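Engineered protein (PDB 3VB8) probably acts as a computationally designed, protein-based inhibitor of an enzyme, an engineered product of an artificial gene. Local coordinates at residues 36-45 and 127-135. Residues are numbered along the deposited sequence; the frame is centred on the assembly and turned at random.
Sequences WFVKPFEHSR and EKTAWVEES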
loop_
_atom_site.group_PDB
_atom_site.type_symbol
_atom_site.label_atom_id
_atom_site.label_comp_id
_atom_site.label_asym_id
_atom_site.label_seq_id
_atom_site.Cartn_x
_atom_site.Cartn_y
_atom_site.Cartn_z
ATOM N N TRP A 36 13.260 5.977 19.763
ATOM C CA TRP A 36 13.510 6.813 18.592
ATOM C C TRP A 36 13.298 5.935 17.368
ATOM O O TRP A 36 13.382 4.708 17.446
ATOM C CB TRP A 36 14.934 7.393 18.598
ATOM C CG TRP A 36 15.270 8.153 17.357
ATOM C CD1 TRP A 36 16.061 7.729 16.321
ATOM C CD2 TRP A 36 14.792 9.452 16.986
ATOM N NE1 TRP A 36 16.101 8.685 15.323
ATOM C CE2 TRP A 36 15.328 9.753 15.707
ATOM C CE3 TRP A 36 13.959 10.391 17.602
ATOM C CZ2 TRP A 36 15.051 10.965 15.046
ATOM C CZ3 TRP A 36 13.687 11.584 16.947
ATOM C CH2 TRP A 36 14.229 11.861 15.683
ATOM N N PHE A 37 13.027 6.579 16.240
ATOM C CA PHE A 37 12.793 5.886 14.969
ATOM C C PHE A 37 13.868 4.856 14.627
ATOM O O PHE A 37 15.065 5.133 14.752
ATOM C CB PHE A 37 12.654 6.919 13.822
ATOM C CG PHE A 37 11.493 7.877 14.014
ATOM C CD1 PHE A 37 10.166 7.440 13.875
ATOM C CD2 PHE A 37 11.711 9.172 14.464
ATOM C CE1 PHE A 37 9.081 8.279 14.199
ATOM C CE2 PHE A 37 10.634 10.005 14.786
ATOM C CZ PHE A 37 9.322 9.555 14.654
ATOM N N VAL A 38 13.427 3.681 14.180
ATOM C CA VAL A 38 14.322 2.600 13.796
ATOM C C VAL A 38 14.959 2.990 12.492
ATOM O O VAL A 38 14.342 3.706 11.709
ATOM C CB VAL A 38 13.541 1.313 13.616
ATOM C CG1 VAL A 38 14.409 0.269 12.979
ATOM C CG2 VAL A 38 13.075 0.837 14.961
ATOM N N LYS A 39 16.188 2.539 12.263
ATOM C CA LYS A 39 16.887 2.880 11.037
ATOM C C LYS A 39 16.698 1.786 10.005
ATOM O O LYS A 39 16.900 0.626 10.306
ATOM C CB LYS A 39 18.384 3.073 11.310
ATOM C CG LYS A 39 19.183 3.354 10.059
ATOM C CD LYS A 39 19.445 4.844 9.861
ATOM C CE LYS A 39 20.422 5.091 8.700
ATOM N NZ LYS A 39 20.755 6.538 8.504
ATOM N N PRO A 40 16.310 2.135 8.776
ATOM C CA PRO A 40 16.106 1.160 7.690
ATOM C C PRO A 40 17.433 0.601 7.240
ATOM O O PRO A 40 18.391 1.328 7.266
ATOM C CB PRO A 40 15.461 1.998 6.596
ATOM C CG PRO A 40 14.782 3.109 7.380
ATOM C CD PRO A 40 15.833 3.465 8.385
ATOM N N PHE A 41 17.511 -0.660 6.834
ATOM C CA PHE A 41 18.786 -1.208 6.406
ATOM C C PHE A 41 18.804 -1.083 4.896
ATOM O O PHE A 41 19.836 -1.207 4.255
ATOM C CB PHE A 41 18.905 -2.672 6.838
ATOM C CG PHE A 41 18.147 -3.635 5.952
ATOM C CD1 PHE A 41 18.771 -4.221 4.846
ATOM C CD2 PHE A 41 16.810 -3.960 6.217
ATOM C CE1 PHE A 41 18.083 -5.119 4.016
ATOM C CE2 PHE A 41 16.106 -4.860 5.390
ATOM C CZ PHE A 41 16.745 -5.440 4.289
ATOM N N GLU A 42 17.640 -0.834 4.326
ATOM C CA GLU A 42 17.545 -0.702 2.886
ATOM C C GLU A 42 16.338 0.144 2.525
ATOM O O GLU A 42 15.360 0.168 3.265
ATOM C CB GLU A 42 17.430 -2.097 2.243
ATOM C CG GLU A 42 16.921 -2.099 0.796
ATOM C CD GLU A 42 16.792 -3.512 0.199
ATOM O OE1 GLU A 42 16.349 -4.430 0.931
ATOM O OE2 GLU A 42 17.124 -3.704 -1.001
ATOM N N HIS A 43 16.413 0.853 1.405
ATOM C CA HIS A 43 15.290 1.661 0.939
ATOM C C HIS A 43 15.236 1.593 -0.586
ATOM O O HIS A 43 16.278 1.632 -1.244
ATOM C CB HIS A 43 15.466 3.096 1.374
ATOM C CG HIS A 43 16.753 3.699 0.912
ATOM N ND1 HIS A 43 17.833 3.849 1.747
ATOM C CD2 HIS A 43 17.119 4.208 -0.285
ATOM C CE1 HIS A 43 18.819 4.435 1.087
ATOM N NE2 HIS A 43 18.411 4.663 -0.148
ATOM N N SER A 44 14.037 1.502 -1.153
ATOM C CA SER A 44 13.919 1.400 -2.602
ATOM C C SER A 44 13.001 2.433 -3.222
ATOM O O SER A 44 11.787 2.376 -3.090
ATOM C CB SER A 44 13.446 -0.013 -2.982
ATOM O OG SER A 44 13.221 -0.186 -4.372
ATOM N N ARG A 45 13.592 3.373 -3.930
ATOM C CA ARG A 45 12.813 4.400 -4.575
ATOM C C ARG A 45 12.117 3.766 -5.764
ATOM O O ARG A 45 11.035 4.178 -6.176
ATOM C CB ARG A 45 13.743 5.522 -5.029
ATOM C CG ARG A 45 14.160 6.492 -3.925
ATOM C CD ARG A 45 15.198 7.515 -4.377
ATOM N NE ARG A 45 15.557 8.414 -3.284
ATOM C CZ ARG A 45 16.530 9.310 -3.363
ATOM N NH1 ARG A 45 17.225 9.413 -4.483
ATOM N NH2 ARG A 45 16.818 10.093 -2.331
ATOM N N GLU A 127 9.152 11.956 -5.441
ATOM C CA GLU A 127 9.852 10.876 -6.134
ATOM C C GLU A 127 11.054 10.427 -5.350
ATOM O O GLU A 127 12.102 10.123 -5.918
ATOM C CB GLU A 127 10.282 11.333 -7.537
ATOM C CG GLU A 127 9.297 10.952 -8.631
ATOM C CD GLU A 127 9.617 11.588 -9.979
ATOM O OE1 GLU A 127 10.790 11.944 -10.227
ATOM O OE2 GLU A 127 8.689 11.720 -10.801
ATOM N N LYS A 128 10.885 10.384 -4.034
ATOM C CA LYS A 128 11.960 9.994 -3.128
ATOM C C LYS A 128 11.361 9.160 -2.012
ATOM O O LYS A 128 10.145 9.025 -1.945
ATOM C CB LYS A 128 12.586 11.263 -2.533
ATOM C CG LYS A 128 14.089 11.227 -2.311
ATOM C CD LYS A 128 14.640 12.657 -2.329
ATOM C CE LYS A 128 14.525 13.289 -3.722
ATOM N NZ LYS A 128 15.063 14.680 -3.778
ATOM N N THR A 129 12.209 8.599 -1.152
ATOM C CA THR A 129 11.734 7.828 -0.002
ATOM C C THR A 129 12.161 8.609 1.220
ATOM O O THR A 129 12.963 9.539 1.121
ATOM C CB THR A 129 12.343 6.384 0.115
ATOM O OG1 THR A 129 13.764 6.465 0.215
ATOM C CG2 THR A 129 11.944 5.509 -1.052
ATOM N N ALA A 130 11.627 8.230 2.367
ATOM C CA ALA A 130 11.970 8.921 3.587
ATOM C C ALA A 130 13.345 8.425 4.035
ATOM O O ALA A 130 13.788 7.382 3.568
ATOM C CB ALA A 130 10.881 8.650 4.666
ATOM N N TRP A 131 14.030 9.175 4.900
ATOM C CA TRP A 131 15.332 8.737 5.385
ATOM C C TRP A 131 15.541 8.952 6.864
ATOM O O TRP A 131 15.728 10.079 7.319
ATOM C CB TRP A 131 16.483 9.412 4.643
ATOM C CG TRP A 131 17.732 8.623 4.796
ATOM C CD1 TRP A 131 19.006 9.100 4.977
ATOM C CD2 TRP A 131 17.841 7.193 4.743
ATOM N NE1 TRP A 131 19.905 8.048 5.038
ATOM C CE2 TRP A 131 19.213 6.869 4.896
ATOM C CE3 TRP A 131 16.912 6.150 4.584
ATOM C CZ2 TRP A 131 19.667 5.542 4.883
ATOM C CZ3 TRP A 131 17.365 4.841 4.575
ATOM C CH2 TRP A 131 18.726 4.547 4.723
ATOM N N VAL A 132 15.544 7.854 7.604
ATOM C CA VAL A 132 15.738 7.931 9.030
ATOM C C VAL A 132 17.150 8.411 9.231
ATOM O O VAL A 132 18.085 7.718 8.875
ATOM C CB VAL A 132 15.559 6.548 9.695
ATOM C CG1 VAL A 132 16.239 6.513 11.027
ATOM C CG2 VAL A 132 14.092 6.252 9.901
ATOM N N GLU A 133 17.297 9.610 9.769
ATOM C CA GLU A 133 18.610 10.161 10.016
ATOM C C GLU A 133 19.077 9.649 11.357
ATOM O O GLU A 133 18.360 9.791 12.348
ATOM C CB GLU A 133 18.527 11.689 10.031
ATOM C CG GLU A 133 18.264 12.297 8.653
ATOM C CD GLU A 133 18.058 13.803 8.694
ATOM O OE1 GLU A 133 18.910 14.496 9.288
ATOM O OE2 GLU A 133 17.055 14.290 8.122
ATOM N N GLU A 134 20.266 9.041 11.384
ATOM C CA GLU A 134 20.828 8.530 12.633
ATOM C C GLU A 134 20.826 9.751 13.497
ATOM O O GLU A 134 21.764 10.536 13.456
ATOM C CB GLU A 134 22.262 8.036 12.422
ATOM C CG GLU A 134 22.782 7.008 13.436
ATOM C CD GLU A 134 22.006 5.694 13.381
ATOM O OE1 GLU A 134 21.713 5.213 12.267
ATOM O OE2 GLU A 134 21.680 5.137 14.449
ATOM N N SER A 135 19.747 9.942 14.244
ATOM C CA SER A 135 19.643 11.134 15.064
ATOM C C SER A 135 19.973 11.036 16.563
ATOM O O SER A 135 20.331 9.985 17.110
ATOM C CB SER A 135 18.251 11.735 14.896
ATOM O OG SER A 135 18.058 12.123 13.555
#
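Lys39, Pro40 and His43 pack against Trp131 and Val132 in a mixed apolar, aromatic and hydrogen-bonded contact, where loop 127-135, between helices 114-122 and 143-156, covers the link between strands 36-37 and 42-44 of the antiparallel beta-sheet. No backbone-to-backbone hydrogen bond joins the segments; side chains meet one another and backbone carbonyls. Val132, compact and branched, suits the buried middle: its CB lies 3.4 Å from Pro40 CD, and CG2 comes near Phe37 CB. The rigid Pro40 ring also brings CB against Trp131 CZ3. With chi1 at 177°, Lys39 swings CG opposite its own N, and the bend at chi2 carries the amine to the loop; there NZ gives a 2.9 Å hydrogen bond to Val132 O, nearly in line with the carbonyl (164°). Its aliphatic chain crosses Glu134, whose OE1 stays beyond salt-bridge distance of NZ. A leucine in its place would probably leave Val132 O without this donor and Glu134 without its nearby positive charge. The flat Arg45 guanidinium lies against the Lys128 methylenes, Arg45 NH2 staying 5.1 Å from Lys128 NZ, so the like charges do not touch. Trp131 offers its six-membered face to the His43 edge, a T-shaped stack with centroids 4.4 Å apart and planes at 74°.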